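Side-chain contacts in ESAT-6/WXG100 secretion system protein (Streptococcus gallolyticus, PDB 7JQE), which probably forms, through the extracellular region of EsaA, a membrane-associated part of the bacterial type VIIb secretion system that exports toxins: residues L157-K160 with I161-N165; N165-D169 with D170-S174; S198-S202 with V203-A207; G221-S225 with D226-D230; G453-F457 with D458-G462. All coordinates share one frame; numbering follows the deposited sequence.

Five local contacts follow a single chain through a long, narrow dimer and illustrate how helix interiors, starts and ends are each stabilised differently. Contact 1 lies within helix 152-164, where i to i+4 backbone bonds run beside aliphatic pairs. Contact 2, which continues from it through Asn165, and contact 4 open helices 169-179 and 225-244 with threonine N-caps; contact 4 adds a capping box, while in contact 2 the cap hydroxyl bonds to that of Ser171. Contact 3 ends helix 191-200 in a turn beside the buried Met200 and Val203. Contact 5, a turn before helix 462-491, touches contact 2 through Lys173. All are partly buried; contacts 4 and 5 also meet the second subunit.

Contact 1. Residues L157-K160 with I161-N165; sequences LAIK and IDLLN. With EDO (1,2-ethanediol), chain L.
Leu157 begins the segment with a carbonyl that receives the N-H of Ile161 at 3.0 Å between O and N. Its side chain follows the same step: with CG anti to the backbone N (chi1 -178°), the branch comes up against the end of Ile161, and CG of Leu157 lies 4.0 Å from CD1 of Ile161. The two side chains cross obliquely, a loose apolar pairing on the surface of the helix in which CD1 of Leu157 also takes part.

One residue on, Ala158 O takes the N-H of Asp162 at 3.1 Å. The carboxylate of Asp162 turns back along this flank, yet its OD2 is engaged elsewhere, by the hydroxyl of Tyr146 and by O1 of a bound 1,2-ethanediol, probably from the crystallisation liquor, at 2.9 Å.

Ile159 is buried. Its carbonyl accepts from Leu163 N, while the two side chains run side by side in the same direction, CG2 of Ile159 3.9 Å from CD1 of Leu163.

Lys160 repeats the pattern towards the surface. Its O accepts from Leu164 N at 3.0 Å, and its aliphatic stem, through CG, lies beside CD1 of Leu164 at 4.1 Å.

The sequence of bonds is that of a regular alpha helix. The Ile159 and Leu163 face of helix 152-164 packs on Thr480, Tyr476 and Thr477 of helix 462-491, with Leu139 and Leu141 of a preceding loop filling in alongside.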
loop_
_atom_site.group_PDB
_atom_site.type_symbol
_atom_site.label_atom_id
_atom_site.label_comp_id
_atom_site.label_asym_id
_atom_site.label_seq_id
_atom_site.Cartn_x
_atom_site.Cartn_y
_atom_site.Cartn_z
ATOM N N LEU A 157 -50.314 -17.329 -24.030
ATOM C CA LEU A 157 -50.388 -16.634 -22.749
ATOM C C LEU A 157 -50.510 -17.624 -21.597
ATOM O O LEU A 157 -49.818 -17.504 -20.579
ATOM C CB LEU A 157 -51.562 -15.654 -22.750
ATOM C CG LEU A 157 -51.720 -14.828 -21.471
ATOM C CD1 LEU A 157 -50.469 -13.993 -21.207
ATOM C CD2 LEU A 157 -52.956 -13.945 -21.538
ATOM N N ALA A 158 -51.386 -18.623 -21.747
ATOM C CA ALA A 158 -51.572 -19.615 -20.693
ATOM C C ALA A 158 -50.291 -20.399 -20.432
ATOM O O ALA A 158 -49.973 -20.714 -19.280
ATOM C CB ALA A 158 -52.714 -20.562 -21.061
ATOM N N ILE A 159 -49.553 -20.739 -21.490
ATOM C CA ILE A 159 -48.303 -21.473 -21.321
ATOM C C ILE A 159 -47.282 -20.615 -20.588
ATOM O O ILE A 159 -46.644 -21.061 -19.628
ATOM C CB ILE A 159 -47.767 -21.945 -22.686
ATOM C CG1 ILE A 159 -48.771 -22.887 -23.358
ATOM C CG2 ILE A 159 -46.408 -22.618 -22.523
ATOM C CD1 ILE A 159 -48.424 -23.250 -24.792
ATOM N N LYS A 160 -47.118 -19.367 -21.028
ATOM C CA LYS A 160 -46.158 -18.471 -20.391
ATOM C C LYS A 160 -46.461 -18.306 -18.905
ATOM O O LYS A 160 -45.563 -18.414 -18.062
ATOM C CB LYS A 160 -46.164 -17.118 -21.104
ATOM C CG LYS A 160 -45.389 -16.032 -20.392
ATOM C CD LYS A 160 -45.221 -14.813 -21.284
ATOM C CE LYS A 160 -44.396 -15.143 -22.520
ATOM N NZ LYS A 160 -44.138 -13.945 -23.370
ATOM N N ILE A 161 -47.725 -18.054 -18.565
ATOM C CA ILE A 161 -48.094 -17.862 -17.165
ATOM C C ILE A 161 -47.766 -19.103 -16.347
ATOM O O ILE A 161 -47.360 -19.006 -15.182
ATOM C CB ILE A 161 -49.582 -17.486 -17.050
ATOM C CG1 ILE A 161 -49.829 -16.106 -17.664
ATOM C CG2 ILE A 161 -50.031 -17.528 -15.598
ATOM C CD1 ILE A 161 -51.259 -15.637 -17.553
ATOM N N ASP A 162 -47.934 -20.289 -16.937
ATOM C CA ASP A 162 -47.607 -21.516 -16.214
ATOM C C ASP A 162 -46.102 -21.672 -16.032
ATOM O O ASP A 162 -45.646 -22.167 -14.993
ATOM C CB ASP A 162 -48.187 -22.731 -16.939
ATOM C CG ASP A 162 -49.642 -22.981 -16.589
ATOM O OD1 ASP A 162 -50.063 -22.606 -15.475
ATOM O OD2 ASP A 162 -50.365 -23.562 -17.426
ATOM N N LEU A 163 -45.311 -21.266 -17.027
ATOM C CA LEU A 163 -43.863 -21.418 -16.922
ATOM C C LEU A 163 -43.275 -20.459 -15.894
ATOM O O LEU A 163 -42.363 -20.829 -15.145
ATOM C CB LEU A 163 -43.213 -21.211 -18.289
ATOM C CG LEU A 163 -43.420 -22.357 -19.281
ATOM C CD1 LEU A 163 -43.032 -21.950 -20.696
ATOM C CD2 LEU A 163 -42.627 -23.576 -18.840
ATOM N N LEU A 164 -43.783 -19.226 -15.836
ATOM C CA LEU A 164 -43.238 -18.252 -14.895
ATOM C C LEU A 164 -43.528 -18.635 -13.449
ATOM O O LEU A 164 -42.729 -18.324 -12.557
ATOM C CB LEU A 164 -43.788 -16.859 -15.200
ATOM C CG LEU A 164 -43.299 -16.237 -16.509
ATOM C CD1 LEU A 164 -43.946 -14.885 -16.745
ATOM C CD2 LEU A 164 -41.784 -16.109 -16.495
ATOM N N ASN A 165 -44.655 -19.298 -13.192
ATOM C CA ASN A 165 -44.965 -19.783 -11.852
ATOM C C ASN A 165 -44.298 -21.115 -11.541
ATOM O O ASN A 165 -44.537 -21.674 -10.465
ATOM C CB ASN A 165 -46.477 -19.919 -11.668
ATOM C CG ASN A 165 -47.175 -18.579 -11.574
ATOM O OD1 ASN A 165 -48.127 -18.307 -12.307
ATOM N ND2 ASN A 165 -46.704 -17.731 -10.666
HETATM C C1 EDO L . -53.511 -23.766 -15.831
HETATM O O1 EDO L . -52.888 -24.751 -16.663
HETATM C C2 EDO L . -54.680 -23.134 -16.578
HETATM O O2 EDO L . -55.325 -22.173 -15.733
#

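Contact 2. Residues N165-D169 with D170-S174; sequences NQVTD and DSVKS
Thr168 and Ser171 meet hydroxyl to hydroxyl at the start of a helix, OG1 of Thr168 lying 3.0 Å from OG of Ser171 in a hydrogen bond that either group could donate. Thr168 holds the N-cap position, and its OG1 reaches over the first turn because it sits between the backbone N and the carbonyl carbon (chi1 70°).

Backbone bonds then start the helix. Thr168 O receives Val172 N in a weak bond of 3.3 Å, whereas Asp169 O takes Lys173 N more firmly at 2.9 Å. At the next residue, Asp170 O is gripped twice by one partner: Ser174 supplies its backbone N and also its OG, the latter 3.1 Å from Asp170 O and approaching from above the carbonyl plane.

Apolar contact is confined to the buried side. CG1 of Val167 presses on CG2 of Val172 at 3.5 Å, the two branched side chains crossing at about a right angle just where the loop becomes helix.

This start of helix 169-179 rests on helix 462-491, where Val465, Phe468 and Lys469 pack on Val172. Lys173 also touches Val465, and its amine bonds to the carbonyl of Asp458, in the loop that precedes that long helix.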
loop_
_atom_site.group_PDB
_atom_site.type_symbol
_atom_site.label_atom_id
_atom_site.label_comp_id
_atom_site.label_asym_id
_atom_site.label_seq_id
_atom_site.Cartn_x
_atom_site.Cartn_y
_atom_site.Cartn_z
ATOM N N ASN A 165 -44.655 -19.298 -13.192
ATOM C CA ASN A 165 -44.965 -19.783 -11.852
ATOM C C ASN A 165 -44.298 -21.115 -11.541
ATOM O O ASN A 165 -44.537 -21.674 -10.465
ATOM C CB ASN A 165 -46.477 -19.919 -11.668
ATOM C CG ASN A 165 -47.175 -18.579 -11.574
ATOM O OD1 ASN A 165 -48.127 -18.307 -12.307
ATOM N ND2 ASN A 165 -46.704 -17.731 -10.666
ATOM N N GLN A 166 -43.473 -21.630 -12.450
ATOM C CA GLN A 166 -42.834 -22.924 -12.281
ATOM C C GLN A 166 -41.314 -22.861 -12.279
ATOM O O GLN A 166 -40.678 -23.777 -11.747
ATOM C CB GLN A 166 -43.295 -23.890 -13.387
ATOM C CG GLN A 166 -42.903 -25.338 -13.176
ATOM C CD GLN A 166 -43.545 -26.271 -14.193
ATOM O OE1 GLN A 166 -44.466 -25.888 -14.917
ATOM N NE2 GLN A 166 -43.059 -27.505 -14.248
ATOM N N VAL A 167 -40.719 -21.816 -12.846
ATOM C CA VAL A 167 -39.271 -21.663 -12.921
ATOM C C VAL A 167 -38.861 -20.571 -11.944
ATOM O O VAL A 167 -39.347 -19.437 -12.028
ATOM C CB VAL A 167 -38.811 -21.327 -14.348
ATOM C CG1 VAL A 167 -37.327 -21.031 -14.367
ATOM C CG2 VAL A 167 -39.135 -22.471 -15.288
ATOM N N THR A 168 -37.971 -20.912 -11.016
ATOM C CA THR A 168 -37.464 -19.937 -10.064
ATOM C C THR A 168 -36.297 -19.165 -10.668
ATOM O O THR A 168 -35.574 -19.663 -11.535
ATOM C CB THR A 168 -37.014 -20.619 -8.773
ATOM O OG1 THR A 168 -35.822 -21.373 -9.024
ATOM C CG2 THR A 168 -38.098 -21.555 -8.259
ATOM N N ASP A 169 -36.120 -17.929 -10.198
ATOM C CA ASP A 169 -35.013 -17.122 -10.693
ATOM C C ASP A 169 -33.674 -17.748 -10.340
ATOM O O ASP A 169 -32.688 -17.552 -11.061
ATOM C CB ASP A 169 -35.113 -15.702 -10.139
ATOM C CG ASP A 169 -36.404 -15.014 -10.543
ATOM O OD1 ASP A 169 -37.489 -15.534 -10.203
ATOM O OD2 ASP A 169 -36.337 -13.956 -11.202
ATOM N N ASP A 170 -33.619 -18.515 -9.247
ATOM C CA ASP A 170 -32.371 -19.175 -8.876
ATOM C C ASP A 170 -31.968 -20.216 -9.910
ATOM O O ASP A 170 -30.793 -20.299 -10.289
ATOM C CB ASP A 170 -32.502 -19.815 -7.493
ATOM C CG ASP A 170 -32.403 -18.800 -6.367
ATOM O OD1 ASP A 170 -31.770 -17.740 -6.571
ATOM O OD2 ASP A 170 -32.953 -19.064 -5.275
ATOM N N SER A 171 -32.928 -21.019 -10.378
ATOM C CA SER A 171 -32.620 -22.014 -11.399
ATOM C C SER A 171 -32.065 -21.354 -12.653
ATOM O O SER A 171 -31.082 -21.833 -13.232
ATOM C CB SER A 171 -33.867 -22.833 -11.721
ATOM O OG SER A 171 -34.375 -23.451 -10.551
ATOM N N VAL A 172 -32.669 -20.244 -13.079
ATOM C CA VAL A 172 -32.163 -19.528 -14.246
ATOM C C VAL A 172 -30.757 -19.004 -13.979
ATOM O O VAL A 172 -29.889 -19.030 -14.861
ATOM C CB VAL A 172 -33.127 -18.391 -14.636
ATOM C CG1 VAL A 172 -32.586 -17.621 -15.829
ATOM C CG2 VAL A 172 -34.514 -18.949 -14.936
ATOM N N LYS A 173 -30.509 -18.519 -12.760
ATOM C CA LYS A 173 -29.181 -18.016 -12.433
ATOM C C LYS A 173 -28.137 -19.119 -12.552
ATOM O O LYS A 173 -27.046 -18.899 -13.093
ATOM C CB LYS A 173 -29.177 -17.407 -11.030
ATOM C CG LYS A 173 -27.935 -16.599 -10.704
ATOM C CD LYS A 173 -28.077 -15.873 -9.370
ATOM C CE LYS A 173 -26.936 -14.881 -9.149
ATOM N NZ LYS A 173 -27.054 -14.180 -7.839
ATOM N N SER A 174 -28.460 -20.322 -12.067
ATOM C CA SER A 174 -27.544 -21.448 -12.218
ATOM C C SER A 174 -27.339 -21.796 -13.688
ATOM O O SER A 174 -26.224 -22.130 -14.107
ATOM C CB SER A 174 -28.069 -22.659 -11.451
ATOM O OG SER A 174 -28.456 -22.305 -10.135
#

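Contact 3. Residues S198-S202 with V203-A207; sequences SLMGS and VDVAA
Met200, a selenomethionine, lays its terminal CE against CG1 of Val205 at 3.8 Å, the two side chains crossing at about a right angle. They meet across a type I beta turn, Met200 to Val203, by which the chain leaves helix 191-200. The reach depends on shape: the Met200 chain runs out straight at chi2 and then bends at chi3 (53°), carrying its methyl to a valine five residues later.

The turn itself is closed by Val203 N, which donates to Met200 O at 3.1 Å. The N-H points well at the oxygen (159°), but the donor stands above the carbonyl plane, 70° out of it. Val203 also sends CG2 back to the preceding turn of helix, where it rests 3.5 Å from Leu199 O.

Both apolar groups belong to a wider packing: Tyr241 and Lys242 of helix 225-244, with Val247 and Thr249 of the loop after it, pack against Met200, and Val205 shares Lys242 and Thr249 with it. Helix 396-427 approaches the turn as well, Lys415 and Ile416 packing on Val203 while Lys415 bonds to Ser202 OG and Gln412 to the Ser202 carbonyl, so the outgoing turn is held between two long helices.

Beyond the turn, Asp204 divides its carboxylate between two backbone amides. One oxygen, OD2, accepts from the backbone of Gly252, and the other forms an Asx turn: OD1 of Asp204 accepts from Ala206 N at 3.0 Å.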
loop_
_atom_site.group_PDB
_atom_site.type_symbol
_atom_site.label_atom_id
_atom_site.label_comp_id
_atom_site.label_asym_id
_atom_site.label_seq_id
_atom_site.Cartn_x
_atom_site.Cartn_y
_atom_site.Cartn_z
ATOM N N SER A 198 10.652 -7.898 -3.654
ATOM C CA SER A 198 11.812 -7.047 -3.882
ATOM C C SER A 198 12.048 -6.132 -2.688
ATOM O O SER A 198 13.162 -6.052 -2.159
ATOM C CB SER A 198 11.618 -6.234 -5.160
ATOM O OG SER A 198 12.655 -5.286 -5.322
ATOM N N LEU A 199 10.997 -5.440 -2.244
ATOM C CA LEU A 199 11.102 -4.590 -1.063
ATOM C C LEU A 199 11.567 -5.384 0.152
ATOM O O LEU A 199 12.446 -4.942 0.900
ATOM C CB LEU A 199 9.754 -3.927 -0.781
ATOM C CG LEU A 199 9.398 -2.688 -1.599
ATOM C CD1 LEU A 199 7.939 -2.326 -1.383
ATOM C CD2 LEU A 199 10.301 -1.527 -1.204
HETATM N N MSE A 200 10.982 -6.555 0.370
HETATM C CA MSE A 200 11.258 -7.331 1.573
HETATM C C MSE A 200 12.644 -7.962 1.555
HETATM O O MSE A 200 13.130 -8.420 2.589
HETATM C CB MSE A 200 10.193 -8.415 1.764
HETATM C CG MSE A 200 8.796 -7.852 2.014
HETATM SE SE MSE A 200 7.437 -9.184 2.459
HETATM C CE MSE A 200 8.321 -10.093 3.940
ATOM N N GLY A 201 13.283 -7.979 0.382
ATOM C CA GLY A 201 14.596 -8.594 0.274
ATOM C C GLY A 201 15.656 -7.919 1.125
ATOM O O GLY A 201 16.664 -8.537 1.474
ATOM N N SER A 202 15.451 -6.647 1.469
ATOM C CA SER A 202 16.397 -5.897 2.288
ATOM C C SER A 202 15.775 -5.467 3.613
ATOM O O SER A 202 16.203 -4.482 4.218
ATOM C CB SER A 202 16.924 -4.684 1.525
ATOM O OG SER A 202 15.891 -3.748 1.295
ATOM N N VAL A 203 14.773 -6.205 4.080
ATOM C CA VAL A 203 14.086 -5.901 5.327
ATOM C C VAL A 203 14.197 -7.097 6.263
ATOM O O VAL A 203 14.211 -8.252 5.828
ATOM C CB VAL A 203 12.608 -5.533 5.076
ATOM C CG1 VAL A 203 11.849 -5.456 6.385
ATOM C CG2 VAL A 203 12.519 -4.222 4.318
ATOM N N ASP A 204 14.282 -6.810 7.559
ATOM C CA ASP A 204 14.352 -7.827 8.602
ATOM C C ASP A 204 12.996 -7.886 9.289
ATOM O O ASP A 204 12.586 -6.914 9.933
ATOM C CB ASP A 204 15.464 -7.499 9.603
ATOM C CG ASP A 204 15.656 -8.579 10.655
ATOM O OD1 ASP A 204 14.716 -9.353 10.918
ATOM O OD2 ASP A 204 16.761 -8.643 11.240
ATOM N N VAL A 205 12.302 -9.024 9.155
ATOM C CA VAL A 205 10.918 -9.124 9.624
ATOM C C VAL A 205 10.791 -9.643 11.048
ATOM O O VAL A 205 9.686 -9.604 11.611
ATOM C CB VAL A 205 10.075 -10.028 8.701
ATOM C CG1 VAL A 205 10.194 -9.567 7.261
ATOM C CG2 VAL A 205 10.505 -11.476 8.846
ATOM N N ALA A 206 11.873 -10.134 11.649
ATOM C CA ALA A 206 11.849 -10.569 13.044
ATOM C C ALA A 206 11.703 -9.344 13.938
ATOM O O ALA A 206 12.657 -8.593 14.143
ATOM C CB ALA A 206 13.114 -11.347 13.383
ATOM N N ALA A 207 10.502 -9.142 14.485
ATOM C CA ALA A 207 10.238 -7.941 15.269
ATOM C C ALA A 207 11.055 -7.904 16.554
ATOM O O ALA A 207 11.416 -6.820 17.025
ATOM C CB ALA A 207 8.749 -7.840 15.587
#

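Contact 4. Residues G221-S225 with D226-D230; sequences GAMTS and DEVSD. With EDO (1,2-ethanediol), chain F.
Thr224 and Glu227 exchange hydrogen bonds in both directions. Glu227, extended beyond CG, reaches towards the N-cap and puts OE1 2.6 Å from Thr224 N, which meets it nearly along the C-O axis of the carboxylate with the N-H almost straight (165°). The same OE1 accepts from the threonine hydroxyl, Thr224 OG1 standing 2.7 Å away on the anti side and out of the carboxylate plane. In return, Glu227 N donates to Thr224 OG1 at 3.2 Å. A chi1 of 68° swings that hydroxyl over the opening helix turn, where it can serve both roles.

This reciprocal pairing of N-cap and third residue onward is a capping box, and it starts helix 225-244 just after a Schellman motif at Gly221 has ended helix 211-219. Two donors on one oxygen hold the Glu227 carboxylate in place and would probably favour its charged form.

Backbone bonds take over from there: Ser229 N reaches Ser225 O at 3.0 Å, and Val228 N makes a weak bond to Thr224 O.

Apolar contacts flank the box. CG of Met223, a selenomethionine, lies 3.6 Å from Glu227 CB, while its SE touches CG2 of Val228 at 3.7 Å, the two side chains crossing at about a right angle over Phe214 of helix 211-219. From the second subunit, Phe410 packs on Met223, Lys407 on Thr224 and Ala411 on Glu227.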
loop_
_atom_site.group_PDB
_atom_site.type_symbol
_atom_site.label_atom_id
_atom_site.label_comp_id
_atom_site.label_asym_id
_atom_site.label_seq_id
_atom_site.Cartn_x
_atom_site.Cartn_y
_atom_site.Cartn_z
ATOM N N GLY A 221 12.968 10.066 23.677
ATOM C CA GLY A 221 11.827 10.833 23.206
ATOM C C GLY A 221 11.702 10.932 21.701
ATOM O O GLY A 221 10.977 11.797 21.203
ATOM N N ALA A 222 12.386 10.067 20.956
ATOM C CA ALA A 222 12.428 10.167 19.505
ATOM C C ALA A 222 11.318 9.383 18.815
ATOM O O ALA A 222 11.145 9.530 17.601
ATOM C CB ALA A 222 13.794 9.695 18.988
HETATM N N MSE A 223 10.564 8.574 19.553
HETATM C CA MSE A 223 9.470 7.798 18.987
HETATM C C MSE A 223 8.422 7.498 20.054
HETATM O O MSE A 223 8.755 7.106 21.169
HETATM C CB MSE A 223 9.994 6.496 18.372
HETATM C CG MSE A 223 8.939 5.656 17.667
HETATM SE SE MSE A 223 9.688 4.129 16.688
HETATM C CE MSE A 223 10.513 5.081 15.200
ATOM N N THR A 224 7.152 7.681 19.709
ATOM C CA THR A 224 6.077 7.457 20.661
ATOM C C THR A 224 5.843 5.961 20.865
ATOM O O THR A 224 6.370 5.112 20.143
ATOM C CB THR A 224 4.792 8.136 20.192
ATOM O OG1 THR A 224 4.297 7.472 19.022
ATOM C CG2 THR A 224 5.057 9.598 19.859
ATOM N N SER A 225 5.028 5.643 21.873
ATOM C CA SER A 225 4.754 4.244 22.174
ATOM C C SER A 225 3.805 3.630 21.149
ATOM O O SER A 225 3.897 2.431 20.859
ATOM C CB SER A 225 4.183 4.117 23.588
ATOM O OG SER A 225 4.576 2.894 24.187
ATOM N N ASP A 226 2.897 4.433 20.583
ATOM C CA ASP A 226 2.005 3.922 19.545
ATOM C C ASP A 226 2.762 3.639 18.255
ATOM O O ASP A 226 2.467 2.658 17.562
ATOM C CB ASP A 226 0.867 4.907 19.285
ATOM C CG ASP A 226 -0.090 5.014 20.453
ATOM O OD1 ASP A 226 -0.087 4.108 21.313
ATOM O OD2 ASP A 226 -0.848 6.004 20.507
ATOM N N GLU A 227 3.726 4.494 17.904
ATOM C CA GLU A 227 4.550 4.221 16.730
ATOM C C GLU A 227 5.265 2.883 16.868
ATOM O O GLU A 227 5.364 2.120 15.901
ATOM C CB GLU A 227 5.557 5.352 16.512
ATOM C CG GLU A 227 4.949 6.638 15.960
ATOM C CD GLU A 227 5.863 7.850 16.122
ATOM O OE1 GLU A 227 6.295 8.134 17.259
ATOM O OE2 GLU A 227 6.152 8.521 15.107
ATOM N N VAL A 228 5.754 2.576 18.071
ATOM C CA VAL A 228 6.415 1.296 18.295
ATOM C C VAL A 228 5.415 0.152 18.207
ATOM O O VAL A 228 5.744 -0.948 17.750
ATOM C CB VAL A 228 7.147 1.313 19.649
ATOM C CG1 VAL A 228 7.620 -0.085 20.020
ATOM C CG2 VAL A 228 8.319 2.285 19.590
ATOM N N SER A 229 4.180 0.387 18.648
ATOM C CA SER A 229 3.175 -0.664 18.583
ATOM C C SER A 229 2.766 -0.939 17.140
ATOM O O SER A 229 2.553 -2.097 16.757
ATOM C CB SER A 229 1.967 -0.278 19.432
ATOM O OG SER A 229 1.030 -1.338 19.491
ATOM N N ASP A 230 2.672 0.111 16.321
ATOM C CA ASP A 230 2.262 -0.078 14.935
ATOM C C ASP A 230 3.349 -0.768 14.119
ATOM O O ASP A 230 3.057 -1.679 13.338
ATOM C CB ASP A 230 1.887 1.266 14.313
ATOM C CG ASP A 230 0.623 1.853 14.918
ATOM O OD1 ASP A 230 -0.159 1.089 15.524
ATOM O OD2 ASP A 230 0.409 3.079 14.784
HETATM C C1 EDO F . 0.453 4.485 11.391
HETATM O O1 EDO F . 0.175 3.079 11.373
HETATM C C2 EDO F . 0.185 5.087 10.015
HETATM O O2 EDO F . 1.045 4.471 9.047
#

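Contact 5. Residues G453-F457 with D458-G462; sequences GNLTF and DNIDG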
loop_
_atom_site.group_PDB
_atom_site.type_symbol
_atom_site.label_atom_id
_atom_site.label_comp_id
_atom_site.label_asym_id
_atom_site.label_seq_id
_atom_site.Cartn_x
_atom_site.Cartn_y
_atom_site.Cartn_z
ATOM N N GLY A 453 -10.451 -9.115 -11.220
ATOM C CA GLY A 453 -10.970 -9.744 -12.432
ATOM C C GLY A 453 -11.878 -10.919 -12.157
ATOM O O GLY A 453 -11.874 -11.895 -12.917
ATOM N N ASN A 454 -12.666 -10.848 -11.085
ATOM C CA ASN A 454 -13.457 -11.973 -10.598
ATOM C C ASN A 454 -14.935 -11.599 -10.605
ATOM O O ASN A 454 -15.384 -10.803 -9.773
ATOM C CB ASN A 454 -13.009 -12.380 -9.193
ATOM C CG ASN A 454 -13.843 -13.513 -8.617
ATOM O OD1 ASN A 454 -14.664 -14.116 -9.312
ATOM N ND2 ASN A 454 -13.627 -13.813 -7.342
ATOM N N LEU A 455 -15.690 -12.166 -11.543
ATOM C CA LEU A 455 -17.144 -12.155 -11.462
ATOM C C LEU A 455 -17.571 -13.375 -10.658
ATOM O O LEU A 455 -17.241 -14.509 -11.023
ATOM C CB LEU A 455 -17.786 -12.166 -12.848
ATOM C CG LEU A 455 -19.318 -12.261 -12.821
ATOM C CD1 LEU A 455 -19.910 -11.039 -12.132
ATOM C CD2 LEU A 455 -19.909 -12.448 -14.220
ATOM N N THR A 456 -18.270 -13.145 -9.555
ATOM C CA THR A 456 -18.727 -14.230 -8.702
ATOM C C THR A 456 -20.132 -14.663 -9.112
ATOM O O THR A 456 -20.882 -13.913 -9.741
ATOM C CB THR A 456 -18.729 -13.807 -7.236
ATOM O OG1 THR A 456 -19.601 -12.682 -7.075
ATOM C CG2 THR A 456 -17.308 -13.422 -6.770
ATOM N N PHE A 457 -20.482 -15.897 -8.744
ATOM C CA PHE A 457 -21.830 -16.383 -8.996
ATOM C C PHE A 457 -22.878 -15.397 -8.495
ATOM O O PHE A 457 -23.887 -15.158 -9.168
ATOM C CB PHE A 457 -22.027 -17.745 -8.333
ATOM C CG PHE A 457 -23.380 -18.343 -8.581
ATOM C CD1 PHE A 457 -23.628 -19.061 -9.738
ATOM C CD2 PHE A 457 -24.405 -18.183 -7.662
ATOM C CE1 PHE A 457 -24.876 -19.611 -9.975
ATOM C CE2 PHE A 457 -25.656 -18.733 -7.891
ATOM C CZ PHE A 457 -25.893 -19.445 -9.051
ATOM N N ASP A 458 -22.651 -14.808 -7.320
ATOM C CA ASP A 458 -23.674 -13.963 -6.710
ATOM C C ASP A 458 -23.791 -12.624 -7.421
ATOM O O ASP A 458 -24.900 -12.110 -7.609
ATOM C CB ASP A 458 -23.370 -13.749 -5.230
ATOM C CG ASP A 458 -23.418 -15.034 -4.436
ATOM O OD1 ASP A 458 -24.288 -15.883 -4.729
ATOM O OD2 ASP A 458 -22.580 -15.197 -3.523
ATOM N N ASN A 459 -22.663 -12.036 -7.813
ATOM C CA ASN A 459 -22.692 -10.723 -8.441
ATOM C C ASN A 459 -23.248 -10.749 -9.858
ATOM O O ASN A 459 -23.339 -9.686 -10.483
ATOM C CB ASN A 459 -21.294 -10.111 -8.441
ATOM C CG ASN A 459 -20.779 -9.850 -7.042
ATOM O OD1 ASN A 459 -19.577 -9.908 -6.788
ATOM N ND2 ASN A 459 -21.695 -9.571 -6.118
ATOM N N ILE A 460 -23.614 -11.919 -10.382
ATOM C CA ILE A 460 -24.311 -11.975 -11.663
ATOM C C ILE A 460 -25.580 -11.143 -11.554
ATOM O O ILE A 460 -26.454 -11.423 -10.724
ATOM C CB ILE A 460 -24.612 -13.425 -12.050
ATOM C CG1 ILE A 460 -23.313 -14.221 -12.202
ATOM C CG2 ILE A 460 -25.425 -13.478 -13.331
ATOM C CD1 ILE A 460 -23.518 -15.608 -12.768
ATOM N N ASP A 461 -25.688 -10.113 -12.390
ATOM C CA ASP A 461 -26.740 -9.120 -12.216
ATOM C C ASP A 461 -28.122 -9.758 -12.323
ATOM O O ASP A 461 -28.347 -10.685 -13.104
ATOM C CB ASP A 461 -26.596 -8.008 -13.253
ATOM C CG ASP A 461 -27.299 -6.732 -12.838
ATOM O OD1 ASP A 461 -26.660 -5.894 -12.167
ATOM O OD2 ASP A 461 -28.491 -6.566 -13.176
ATOM N N GLY A 462 -29.060 -9.241 -11.527
ATOM C CA GLY A 462 -30.416 -9.758 -11.557
ATOM C C GLY A 462 -31.132 -9.489 -12.866
ATOM O O GLY A 462 -31.957 -10.297 -13.301
HETATM O O HOH W 1 -17.952 -10.035 -9.005
#
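Asp458 enters the contact beside the ring of Phe457, its OD1 lying at the ring edge, in plane, 3.7 Å from Phe457 CD2. The carboxylate plane is turned steeply from that of the ring, by 76°. The ring itself packs on Lys173, Ser174 and Ala177 of helix 169-179.

Asn459 carries most of the polar chemistry. Its N donates to Thr456 OG1 at 3.2 Å, and the hydroxyl in turn donates to Asn459 OD1 at 2.8 Å. The threonine oxygen stands above the amide plane, 71° out of it, and so not on a lone pair of OD1. A water completes the group: it donates to OD1 of Asn459 and to the carbonyl of Asn454, and accepts from Thr456 N.

Ile460 closes a type I beta turn that begins at Phe457. Its N makes weak bonds to two carbonyls, Thr456 O at 3.4 Å and Phe457 O at 3.5 Å, while Ile460 CG1 sits 3.2 Å from Phe457 O. On the apolar side Leu455 CD2 lies 4.3 Å from Ile460 CG1, and CD1 of Leu455 reaches the backbone of Asn459. Ile460 also packs on Leu176 and on Ser183 of the second subunit, and Leu455 on Leu455 of that subunit. Asp461 then caps helix 462-491 with OD2 on Leu463 N.

Since the backbone bonds of the turn are weak, its shape probably owes much to Thr456, Asn459 and the water, whose linked donors and acceptors tie the incoming loop, residues 454-456, to the turn.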